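Local structure of E1 (3VX6) at residues K97-Q106 and S256-K264; L37-L48 and N76-N87. The protein acts as the E1-like enzyme of autophagy, activating the ubiquitin-like proteins Atg12 and Atg8 for their conjugation to Atg5 and phosphatidylethanolamine. All blocks are in the same frame, centred on the assembly; numbering follows the deposited sequence.

Contact 1. Residues K97-Q106 and S256-K264; sequences KIQFIKEKGQ and SLKVSGWEK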
loop_
_atom_site.group_PDB
_atom_site.type_symbol
_atom_site.label_atom_id
_atom_site.label_comp_id
_atom_site.label_asym_id
_atom_site.label_seq_id
_atom_site.Cartn_x
_atom_site.Cartn_y
_atom_site.Cartn_z
ATOM N N LYS A 97 -17.801 4.017 -0.658
ATOM C CA LYS A 97 -16.476 3.415 -0.741
ATOM C C LYS A 97 -15.619 3.959 -1.872
ATOM O O LYS A 97 -14.418 4.116 -1.704
ATOM C CB LYS A 97 -16.571 1.886 -0.855
ATOM C CG LYS A 97 -16.911 1.174 0.451
ATOM C CD LYS A 97 -18.398 1.201 0.707
ATOM C CE LYS A 97 -18.757 0.662 2.074
ATOM N NZ LYS A 97 -20.240 0.574 2.215
ATOM N N ILE A 98 -16.230 4.248 -3.017
ATOM C CA ILE A 98 -15.488 4.768 -4.161
ATOM C C ILE A 98 -14.973 6.197 -3.947
ATOM O O ILE A 98 -13.824 6.524 -4.282
ATOM C CB ILE A 98 -16.349 4.709 -5.445
ATOM C CG1 ILE A 98 -15.969 5.850 -6.378
ATOM C CG2 ILE A 98 -17.818 4.736 -5.092
ATOM C CD1 ILE A 98 -16.790 5.898 -7.623
ATOM N N GLN A 99 -15.820 7.051 -3.393
ATOM C CA GLN A 99 -15.415 8.417 -3.126
ATOM C C GLN A 99 -14.301 8.395 -2.078
ATOM O O GLN A 99 -13.361 9.200 -2.113
ATOM C CB GLN A 99 -16.604 9.214 -2.605
ATOM C CG GLN A 99 -16.296 10.662 -2.255
ATOM C CD GLN A 99 -15.594 11.403 -3.384
ATOM O OE1 GLN A 99 -15.963 11.276 -4.560
ATOM N NE2 GLN A 99 -14.582 12.190 -3.030
ATOM N N PHE A 100 -14.409 7.447 -1.155
ATOM C CA PHE A 100 -13.442 7.312 -0.081
ATOM C C PHE A 100 -12.074 6.920 -0.583
ATOM O O PHE A 100 -11.084 7.565 -0.272
ATOM C CB PHE A 100 -13.938 6.284 0.946
ATOM C CG PHE A 100 -12.901 5.871 1.944
ATOM C CD1 PHE A 100 -11.965 4.884 1.630
ATOM C CD2 PHE A 100 -12.851 6.469 3.202
ATOM C CE1 PHE A 100 -10.993 4.498 2.553
ATOM C CE2 PHE A 100 -11.887 6.094 4.129
ATOM C CZ PHE A 100 -10.951 5.104 3.806
ATOM N N ILE A 101 -12.006 5.862 -1.369
ATOM C CA ILE A 101 -10.713 5.431 -1.841
ATOM C C ILE A 101 -10.162 6.442 -2.849
ATOM O O ILE A 101 -8.948 6.602 -2.982
ATOM C CB ILE A 101 -10.796 4.000 -2.419
ATOM C CG1 ILE A 101 -9.430 3.329 -2.303
ATOM C CG2 ILE A 101 -11.292 4.028 -3.849
ATOM C CD1 ILE A 101 -9.446 1.870 -2.640
ATOM N N LYS A 102 -11.057 7.146 -3.540
ATOM C CA LYS A 102 -10.630 8.149 -4.505
ATOM C C LYS A 102 -9.856 9.260 -3.793
ATOM O O LYS A 102 -8.795 9.692 -4.250
ATOM C CB LYS A 102 -11.838 8.764 -5.198
ATOM C CG LYS A 102 -11.477 9.803 -6.243
ATOM C CD LYS A 102 -12.690 10.624 -6.625
ATOM C CE LYS A 102 -12.451 11.437 -7.905
ATOM N NZ LYS A 102 -13.575 12.388 -8.186
ATOM N N GLU A 103 -10.401 9.731 -2.675
ATOM C CA GLU A 103 -9.766 10.795 -1.914
ATOM C C GLU A 103 -8.458 10.342 -1.306
ATOM O O GLU A 103 -7.454 11.042 -1.401
ATOM C CB GLU A 103 -10.708 11.304 -0.820
ATOM C CG GLU A 103 -11.801 12.215 -1.359
ATOM C CD GLU A 103 -12.803 12.615 -0.299
ATOM O OE1 GLU A 103 -12.386 13.122 0.760
ATOM O OE2 GLU A 103 -14.015 12.429 -0.527
ATOM N N LYS A 104 -8.474 9.175 -0.671
ATOM C CA LYS A 104 -7.269 8.640 -0.064
ATOM C C LYS A 104 -6.235 8.552 -1.166
ATOM O O LYS A 104 -5.046 8.765 -0.934
ATOM C CB LYS A 104 -7.536 7.260 0.549
ATOM C CG LYS A 104 -7.965 7.300 2.016
ATOM C CD LYS A 104 -9.155 8.200 2.238
ATOM C CE LYS A 104 -8.820 9.340 3.189
ATOM N NZ LYS A 104 -9.874 10.427 3.200
ATOM N N GLY A 105 -6.712 8.275 -2.375
ATOM C CA GLY A 105 -5.831 8.170 -3.520
ATOM C C GLY A 105 -5.190 9.481 -3.937
ATOM O O GLY A 105 -4.013 9.506 -4.292
ATOM N N GLN A 106 -5.957 10.566 -3.909
ATOM C CA GLN A 106 -5.443 11.876 -4.287
ATOM C C GLN A 106 -4.431 12.385 -3.278
ATOM O O GLN A 106 -3.527 13.150 -3.628
ATOM C CB GLN A 106 -6.586 12.889 -4.404
ATOM C CG GLN A 106 -7.554 12.570 -5.523
ATOM C CD GLN A 106 -8.773 13.486 -5.541
ATOM O OE1 GLN A 106 -9.436 13.681 -4.520
ATOM N NE2 GLN A 106 -9.085 14.035 -6.716
ATOM N N SER A 256 -8.280 13.071 -14.587
ATOM C CA SER A 256 -8.875 12.301 -13.495
ATOM C C SER A 256 -7.977 11.198 -12.942
ATOM O O SER A 256 -7.115 10.660 -13.639
ATOM C CB SER A 256 -10.204 11.682 -13.935
ATOM O OG SER A 256 -11.186 12.680 -14.121
ATOM N N LEU A 257 -8.201 10.864 -11.679
ATOM C CA LEU A 257 -7.433 9.829 -11.001
ATOM C C LEU A 257 -8.344 8.619 -10.809
ATOM O O LEU A 257 -9.466 8.763 -10.331
ATOM C CB LEU A 257 -6.971 10.354 -9.641
ATOM C CG LEU A 257 -5.682 9.786 -9.070
ATOM C CD1 LEU A 257 -4.526 10.204 -9.963
ATOM C CD2 LEU A 257 -5.483 10.284 -7.652
ATOM N N LYS A 258 -7.886 7.431 -11.187
ATOM C CA LYS A 258 -8.714 6.247 -11.015
ATOM C C LYS A 258 -8.154 5.447 -9.853
ATOM O O LYS A 258 -7.099 4.826 -9.967
ATOM C CB LYS A 258 -8.731 5.398 -12.299
ATOM C CG LYS A 258 -9.787 4.274 -12.320
ATOM C CD LYS A 258 -9.318 3.035 -11.569
ATOM C CE LYS A 258 -10.371 1.905 -11.560
ATOM N NZ LYS A 258 -11.553 2.147 -10.666
ATOM N N VAL A 259 -8.859 5.455 -8.729
ATOM C CA VAL A 259 -8.386 4.722 -7.568
ATOM C C VAL A 259 -9.112 3.407 -7.282
ATOM O O VAL A 259 -10.326 3.299 -7.426
ATOM C CB VAL A 259 -8.460 5.587 -6.301
ATOM C CG1 VAL A 259 -7.598 4.968 -5.214
ATOM C CG2 VAL A 259 -8.028 7.018 -6.606
ATOM N N SER A 260 -8.342 2.405 -6.882
ATOM C CA SER A 260 -8.862 1.093 -6.521
ATOM C C SER A 260 -8.011 0.671 -5.335
ATOM O O SER A 260 -7.243 1.483 -4.817
ATOM C CB SER A 260 -8.694 0.115 -7.672
ATOM O OG SER A 260 -7.342 0.062 -8.076
ATOM N N GLY A 261 -8.142 -0.574 -4.886
ATOM C CA GLY A 261 -7.337 -1.022 -3.758
ATOM C C GLY A 261 -8.126 -1.755 -2.693
ATOM O O GLY A 261 -7.550 -2.379 -1.799
ATOM N N TRP A 262 -9.449 -1.678 -2.802
ATOM C CA TRP A 262 -10.362 -2.335 -1.867
ATOM C C TRP A 262 -10.188 -3.838 -1.947
ATOM O O TRP A 262 -10.279 -4.412 -3.025
ATOM C CB TRP A 262 -11.817 -1.985 -2.205
ATOM C CG TRP A 262 -12.245 -0.623 -1.767
ATOM C CD1 TRP A 262 -12.694 0.388 -2.562
ATOM C CD2 TRP A 262 -12.304 -0.132 -0.423
ATOM N NE1 TRP A 262 -13.031 1.480 -1.803
ATOM C CE2 TRP A 262 -12.800 1.192 -0.484
ATOM C CE3 TRP A 262 -11.983 -0.681 0.827
ATOM C CZ2 TRP A 262 -12.990 1.977 0.656
ATOM C CZ3 TRP A 262 -12.171 0.095 1.962
ATOM C CH2 TRP A 262 -12.670 1.417 1.870
ATOM N N GLU A 263 -9.949 -4.474 -0.807
ATOM C CA GLU A 263 -9.763 -5.916 -0.766
ATOM C C GLU A 263 -11.050 -6.670 -1.133
ATOM O O GLU A 263 -12.135 -6.340 -0.651
ATOM C CB GLU A 263 -9.296 -6.325 0.622
ATOM C CG GLU A 263 -8.864 -7.764 0.718
ATOM C CD GLU A 263 -8.223 -8.063 2.047
ATOM O OE1 GLU A 263 -7.594 -9.138 2.185
ATOM O OE2 GLU A 263 -8.350 -7.215 2.960
ATOM N N LYS A 264 -10.921 -7.695 -1.974
ATOM C CA LYS A 264 -12.075 -8.474 -2.408
ATOM C C LYS A 264 -12.351 -9.687 -1.525
ATOM O O LYS A 264 -11.851 -9.783 -0.401
ATOM C CB LYS A 264 -11.887 -8.906 -3.863
#

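Contact 2. Residues L37-L48 and N76-N87; sequences LDSDEKALYTQL and NIILKGYLLNFN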
loop_
_atom_site.group_PDB
_atom_site.type_symbol
_atom_site.label_atom_id
_atom_site.label_comp_id
_atom_site.label_asym_id
_atom_site.label_seq_id
_atom_site.Cartn_x
_atom_site.Cartn_y
_atom_site.Cartn_z
ATOM N N LEU A 37 -18.644 7.527 20.029
ATOM C CA LEU A 37 -19.909 7.264 19.354
ATOM C C LEU A 37 -19.824 7.654 17.881
ATOM O O LEU A 37 -20.685 7.294 17.081
ATOM C CB LEU A 37 -21.031 8.029 20.045
ATOM C CG LEU A 37 -22.433 7.883 19.470
ATOM C CD1 LEU A 37 -23.439 8.053 20.583
ATOM C CD2 LEU A 37 -22.658 8.903 18.368
ATOM N N ASP A 38 -18.781 8.400 17.534
ATOM C CA ASP A 38 -18.549 8.809 16.159
ATOM C C ASP A 38 -17.718 7.714 15.513
ATOM O O ASP A 38 -17.466 6.683 16.121
ATOM C CB ASP A 38 -17.780 10.130 16.104
ATOM C CG ASP A 38 -18.692 11.330 15.934
ATOM O OD1 ASP A 38 -19.494 11.332 14.972
ATOM O OD2 ASP A 38 -18.602 12.271 16.753
ATOM N N SER A 39 -17.288 7.937 14.283
ATOM C CA SER A 39 -16.484 6.947 13.596
ATOM C C SER A 39 -15.020 7.070 14.013
ATOM O O SER A 39 -14.445 8.153 13.994
ATOM C CB SER A 39 -16.652 7.121 12.090
ATOM O OG SER A 39 -18.018 6.950 11.743
ATOM N N ASP A 40 -14.426 5.949 14.404
ATOM C CA ASP A 40 -13.037 5.922 14.850
ATOM C C ASP A 40 -12.084 5.986 13.665
ATOM O O ASP A 40 -12.177 5.178 12.747
ATOM C CB ASP A 40 -12.751 4.637 15.637
ATOM C CG ASP A 40 -13.838 4.304 16.654
ATOM O OD1 ASP A 40 -13.879 4.934 17.739
ATOM O OD2 ASP A 40 -14.658 3.405 16.358
ATOM N N GLU A 41 -11.165 6.944 13.700
ATOM C CA GLU A 41 -10.173 7.112 12.643
ATOM C C GLU A 41 -8.792 6.933 13.296
ATOM O O GLU A 41 -8.135 7.902 13.682
ATOM C CB GLU A 41 -10.326 8.502 12.017
ATOM C CG GLU A 41 -9.821 8.627 10.587
ATOM C CD GLU A 41 -10.422 9.835 9.875
ATOM O OE1 GLU A 41 -11.607 9.765 9.467
ATOM O OE2 GLU A 41 -9.717 10.860 9.735
ATOM N N LYS A 42 -8.380 5.673 13.428
ATOM C CA LYS A 42 -7.115 5.306 14.055
ATOM C C LYS A 42 -6.008 5.037 13.063
ATOM O O LYS A 42 -6.251 4.677 11.918
ATOM C CB LYS A 42 -7.281 4.041 14.908
ATOM C CG LYS A 42 -7.466 4.260 16.408
ATOM C CD LYS A 42 -8.919 4.433 16.793
ATOM C CE LYS A 42 -9.055 4.745 18.280
ATOM N NZ LYS A 42 -10.489 4.913 18.696
ATOM N N ALA A 43 -4.779 5.205 13.517
ATOM C CA ALA A 43 -3.637 4.932 12.673
ATOM C C ALA A 43 -3.261 3.487 12.963
ATOM O O ALA A 43 -3.210 3.074 14.113
ATOM C CB ALA A 43 -2.480 5.850 13.021
ATOM N N LEU A 44 -3.022 2.718 11.911
ATOM C CA LEU A 44 -2.636 1.327 12.056
ATOM C C LEU A 44 -1.136 1.238 11.781
ATOM O O LEU A 44 -0.563 2.092 11.108
ATOM C CB LEU A 44 -3.429 0.461 11.070
ATOM C CG LEU A 44 -4.947 0.506 11.277
ATOM C CD1 LEU A 44 -5.672 -0.143 10.118
ATOM C CD2 LEU A 44 -5.290 -0.184 12.577
ATOM N N TYR A 45 -0.499 0.222 12.341
ATOM C CA TYR A 45 0.929 0.018 12.167
ATOM C C TYR A 45 1.110 -1.469 12.087
ATOM O O TYR A 45 0.595 -2.220 12.911
ATOM C CB TYR A 45 1.729 0.546 13.367
ATOM C CG TYR A 45 1.689 2.046 13.545
ATOM C CD1 TYR A 45 2.454 2.883 12.737
ATOM C CD2 TYR A 45 0.866 2.635 14.504
ATOM C CE1 TYR A 45 2.403 4.266 12.876
ATOM C CE2 TYR A 45 0.805 4.021 14.650
ATOM C CZ TYR A 45 1.577 4.829 13.830
ATOM O OH TYR A 45 1.519 6.201 13.955
ATOM N N THR A 46 1.822 -1.913 11.078
ATOM C CA THR A 46 2.046 -3.323 10.964
ATOM C C THR A 46 3.457 -3.444 10.467
ATOM O O THR A 46 3.856 -2.760 9.521
ATOM C CB THR A 46 1.035 -3.958 10.001
ATOM O OG1 THR A 46 1.203 -5.381 10.001
ATOM C CG2 THR A 46 1.215 -3.405 8.598
ATOM N N GLN A 47 4.244 -4.255 11.156
ATOM C CA GLN A 47 5.623 -4.450 10.751
ATOM C C GLN A 47 5.531 -5.274 9.495
ATOM O O GLN A 47 5.015 -6.390 9.505
ATOM C CB GLN A 47 6.403 -5.203 11.815
ATOM C CG GLN A 47 7.775 -5.617 11.375
ATOM C CD GLN A 47 8.538 -6.269 12.492
ATOM O OE1 GLN A 47 9.178 -7.299 12.297
ATOM N NE2 GLN A 47 8.480 -5.670 13.679
ATOM N N LEU A 48 6.005 -4.706 8.402
ATOM C CA LEU A 48 5.939 -5.395 7.140
ATOM C C LEU A 48 6.914 -6.552 7.127
ATOM O O LEU A 48 8.129 -6.375 7.257
ATOM C CB LEU A 48 6.223 -4.418 5.997
ATOM C CG LEU A 48 5.059 -4.175 5.023
ATOM C CD1 LEU A 48 3.743 -4.093 5.771
ATOM C CD2 LEU A 48 5.315 -2.897 4.232
ATOM N N ASN A 76 13.121 -2.781 11.572
ATOM C CA ASN A 76 12.277 -3.355 10.529
ATOM C C ASN A 76 11.423 -2.295 9.837
ATOM O O ASN A 76 11.395 -1.132 10.244
ATOM C CB ASN A 76 11.374 -4.448 11.107
ATOM C CG ASN A 76 12.071 -5.787 11.193
ATOM O OD1 ASN A 76 13.040 -5.945 11.929
ATOM N ND2 ASN A 76 11.583 -6.758 10.430
ATOM N N ILE A 77 10.728 -2.701 8.784
ATOM C CA ILE A 77 9.886 -1.782 8.038
ATOM C C ILE A 77 8.472 -1.767 8.602
ATOM O O ILE A 77 7.776 -2.785 8.630
ATOM C CB ILE A 77 9.864 -2.161 6.540
ATOM C CG1 ILE A 77 11.235 -1.846 5.921
ATOM C CG2 ILE A 77 8.727 -1.432 5.825
ATOM C CD1 ILE A 77 11.377 -2.266 4.482
ATOM N N ILE A 78 8.052 -0.599 9.063
ATOM C CA ILE A 78 6.730 -0.457 9.638
ATOM C C ILE A 78 5.836 0.322 8.695
ATOM O O ILE A 78 6.126 1.468 8.361
ATOM C CB ILE A 78 6.801 0.278 10.982
ATOM C CG1 ILE A 78 7.779 -0.443 11.919
ATOM C CG2 ILE A 78 5.412 0.395 11.572
ATOM C CD1 ILE A 78 7.496 -1.924 12.116
ATOM N N LEU A 79 4.745 -0.303 8.263
ATOM C CA LEU A 79 3.816 0.362 7.354
ATOM C C LEU A 79 2.718 1.072 8.120
ATOM O O LEU A 79 2.057 0.472 8.966
ATOM C CB LEU A 79 3.173 -0.636 6.391
ATOM C CG LEU A 79 2.311 0.093 5.364
ATOM C CD1 LEU A 79 3.207 1.057 4.581
ATOM C CD2 LEU A 79 1.628 -0.890 4.439
ATOM N N LYS A 80 2.521 2.351 7.826
ATOM C CA LYS A 80 1.481 3.094 8.508
ATOM C C LYS A 80 0.201 3.049 7.701
ATOM O O LYS A 80 0.183 3.388 6.525
ATOM C CB LYS A 80 1.901 4.549 8.738
ATOM C CG LYS A 80 0.934 5.332 9.625
ATOM C CD LYS A 80 1.599 6.579 10.186
ATOM C CE LYS A 80 0.657 7.368 11.088
ATOM N NZ LYS A 80 1.348 8.506 11.777
ATOM N N GLY A 81 -0.866 2.601 8.344
ATOM C CA GLY A 81 -2.150 2.529 7.685
ATOM C C GLY A 81 -3.117 3.368 8.479
ATOM O O GLY A 81 -2.720 4.031 9.438
ATOM N N TYR A 82 -4.382 3.347 8.086
ATOM C CA TYR A 82 -5.391 4.114 8.784
ATOM C C TYR A 82 -6.692 3.337 8.849
ATOM O O TYR A 82 -7.072 2.642 7.907
ATOM C CB TYR A 82 -5.600 5.477 8.092
ATOM C CG TYR A 82 -4.340 6.333 8.073
ATOM C CD1 TYR A 82 -3.826 6.896 9.254
ATOM C CD2 TYR A 82 -3.606 6.497 6.892
ATOM C CE1 TYR A 82 -2.605 7.591 9.254
ATOM C CE2 TYR A 82 -2.389 7.185 6.879
ATOM C CZ TYR A 82 -1.890 7.725 8.056
ATOM O OH TYR A 82 -0.665 8.370 8.018
ATOM N N LEU A 83 -7.365 3.433 9.986
ATOM C CA LEU A 83 -8.636 2.757 10.148
ATOM C C LEU A 83 -9.752 3.788 10.275
ATOM O O LEU A 83 -9.577 4.839 10.870
ATOM C CB LEU A 83 -8.611 1.848 11.380
ATOM C CG LEU A 83 -9.959 1.309 11.884
ATOM C CD1 LEU A 83 -10.566 0.350 10.884
ATOM C CD2 LEU A 83 -9.743 0.619 13.229
ATOM N N LEU A 84 -10.888 3.488 9.665
ATOM C CA LEU A 84 -12.046 4.348 9.744
ATOM C C LEU A 84 -13.186 3.432 10.190
ATOM O O LEU A 84 -13.923 2.899 9.370
ATOM C CB LEU A 84 -12.374 4.960 8.382
ATOM C CG LEU A 84 -13.307 6.184 8.397
ATOM C CD1 LEU A 84 -14.147 6.163 7.137
ATOM C CD2 LEU A 84 -14.216 6.191 9.611
ATOM N N ASN A 85 -13.314 3.237 11.497
ATOM C CA ASN A 85 -14.371 2.393 12.020
ATOM C C ASN A 85 -15.693 3.146 12.158
ATOM O O ASN A 85 -15.834 4.017 13.025
ATOM C CB ASN A 85 -13.993 1.834 13.391
ATOM C CG ASN A 85 -15.076 0.925 13.958
ATOM O OD1 ASN A 85 -15.303 -0.170 13.440
ATOM N ND2 ASN A 85 -15.765 1.384 15.007
ATOM N N PHE A 86 -16.657 2.798 11.309
ATOM C CA PHE A 86 -17.986 3.394 11.350
ATOM C C PHE A 86 -18.730 2.933 12.608
ATOM O O PHE A 86 -18.494 1.835 13.130
ATOM C CB PHE A 86 -18.763 3.008 10.095
ATOM C CG PHE A 86 -18.243 3.662 8.864
ATOM C CD1 PHE A 86 -18.416 5.030 8.668
ATOM C CD2 PHE A 86 -17.514 2.935 7.930
ATOM C CE1 PHE A 86 -17.869 5.667 7.561
ATOM C CE2 PHE A 86 -16.963 3.555 6.824
ATOM C CZ PHE A 86 -17.141 4.932 6.639
ATOM N N ASN A 87 -19.620 3.789 13.100
ATOM C CA ASN A 87 -20.374 3.498 14.309
ATOM C C ASN A 87 -21.640 2.701 14.059
ATOM O O ASN A 87 -22.180 2.086 14.975
ATOM C CB ASN A 87 -20.702 4.802 15.052
ATOM C CG ASN A 87 -21.156 5.926 14.115
ATOM O OD1 ASN A 87 -21.118 5.796 12.881
ATOM N ND2 ASN A 87 -21.571 7.046 14.703
HETATM O O HOH W 1 3.645 8.245 12.797
#

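Contact 1. Residues K97-Q106 and S256-K264
The indole of Trp262 is sandwiched between Ile101 and Lys97 of helix 97-114, and its benzo end meets Phe100 obliquely, the six-membered rings inclined at 32°. Ile101 CG1 stands anti to the backbone N (chi1 -154°) and chi2 is extended, which carries CD1 over one face, 3.7 Å from the centroid of the five-membered ring in a CH-pi contact; the opposite face takes CG of Lys97, offset toward the rim. Trp262 NE1 donates to Lys97 O (3.0 Å) in a bent bond: the oxygen lies near the indole plane, but NE1 comes from above the carbonyl plane. That oxygen also accepts the helical bond from Ile101 N, on the opposite face of its plane. Helix 97-114 thus packs across strand 260-262, which pairs antiparallel with strand 135-144 in the mixed sheet of the Atg7 N-terminal region. Val259 sets both methyls against the helix backbone, CG1 on Ile101 O and CG2 3.5 Å from Lys102 CA, facing Gly105, where the bare CA leaves room. Leu257 CD2 packs on Gln106 CG at 3.7 Å. Backbone bonds between Gly261 and Met142 and between Glu263 and Ile140 tie the strand to 135-144; Trp139 meets the Trp262 ring, and Lys97 NZ turns away to Phe92 O.

Contact 2. Residues L37-L48 and N76-N87
Strands 40-47 and 78-86 run antiparallel with a 146° angle between their short axes, paired through backbone bonds from Asp40-Asn85 to Thr46-Leu79, of which Lys42 N to Leu83 O is weak, and continued by Leu48 N to Ile77 O. Together they form the outer antiparallel pair of a mixed sheet, in which strand 78-86 also lies parallel to strand 123-130. Leu44 and Leu83 share one face with Asp40, Asn85, Thr46 and Leu79; Leu44 CD1 packs on Leu83 CB at 3.8 Å, and helix 21-33 covers the two leucines through Phe23 and Leu27. Farther along, Leu48 CD1 rests 3.6 Å from Leu79 CB. Asp40 and Asn85 extend side by side with carboxylate and amide nearly coplanar, and Asn85 ND2 gives Asp40 OD2 a bond of 2.7 Å almost in line with its C-O bond. The other carboxylate oxygen, Asp40 OD1, forms a long salt bridge with Lys42 NZ (3.5 Å), while Asn85 OD1 takes a bond from Ser127, so each polar atom of the two side-chain ends has a partner. On the other face, Lys80 runs alongside Tyr45: with CG anti to the backbone N (chi1 -172°) and the chain extended, its methylenes follow the phenol, CD lying 3.6 Å from Tyr45 CE1. A water lies between Lys80 NZ and Tyr45 OH, 3.2 Å from Tyr45 OH.

Contact 2 closes before contact 1 opens: strands 40-47 and 78-86 come first along the chain, which then passes through helix 89-94 into helix 97-114, and the strand of residues 260-262 arrives some 150 residues later. Their centres are about 17 Å apart, and both reach the same mixed sheet; contact 2 forms its strand 40-47 side, and contact 1 lays helix 97-114 over strands 123-130 and 135-144 and joins it to strand 260-262. They meet directly where Phe100 CE2 packs on Leu84 CD1 at 3.8 Å, on the sheet face that carries helix 97-114; helix 21-33 covers the other face. Early and late parts of the Atg7 N-terminal region are thereby built into one helix-covered sheet.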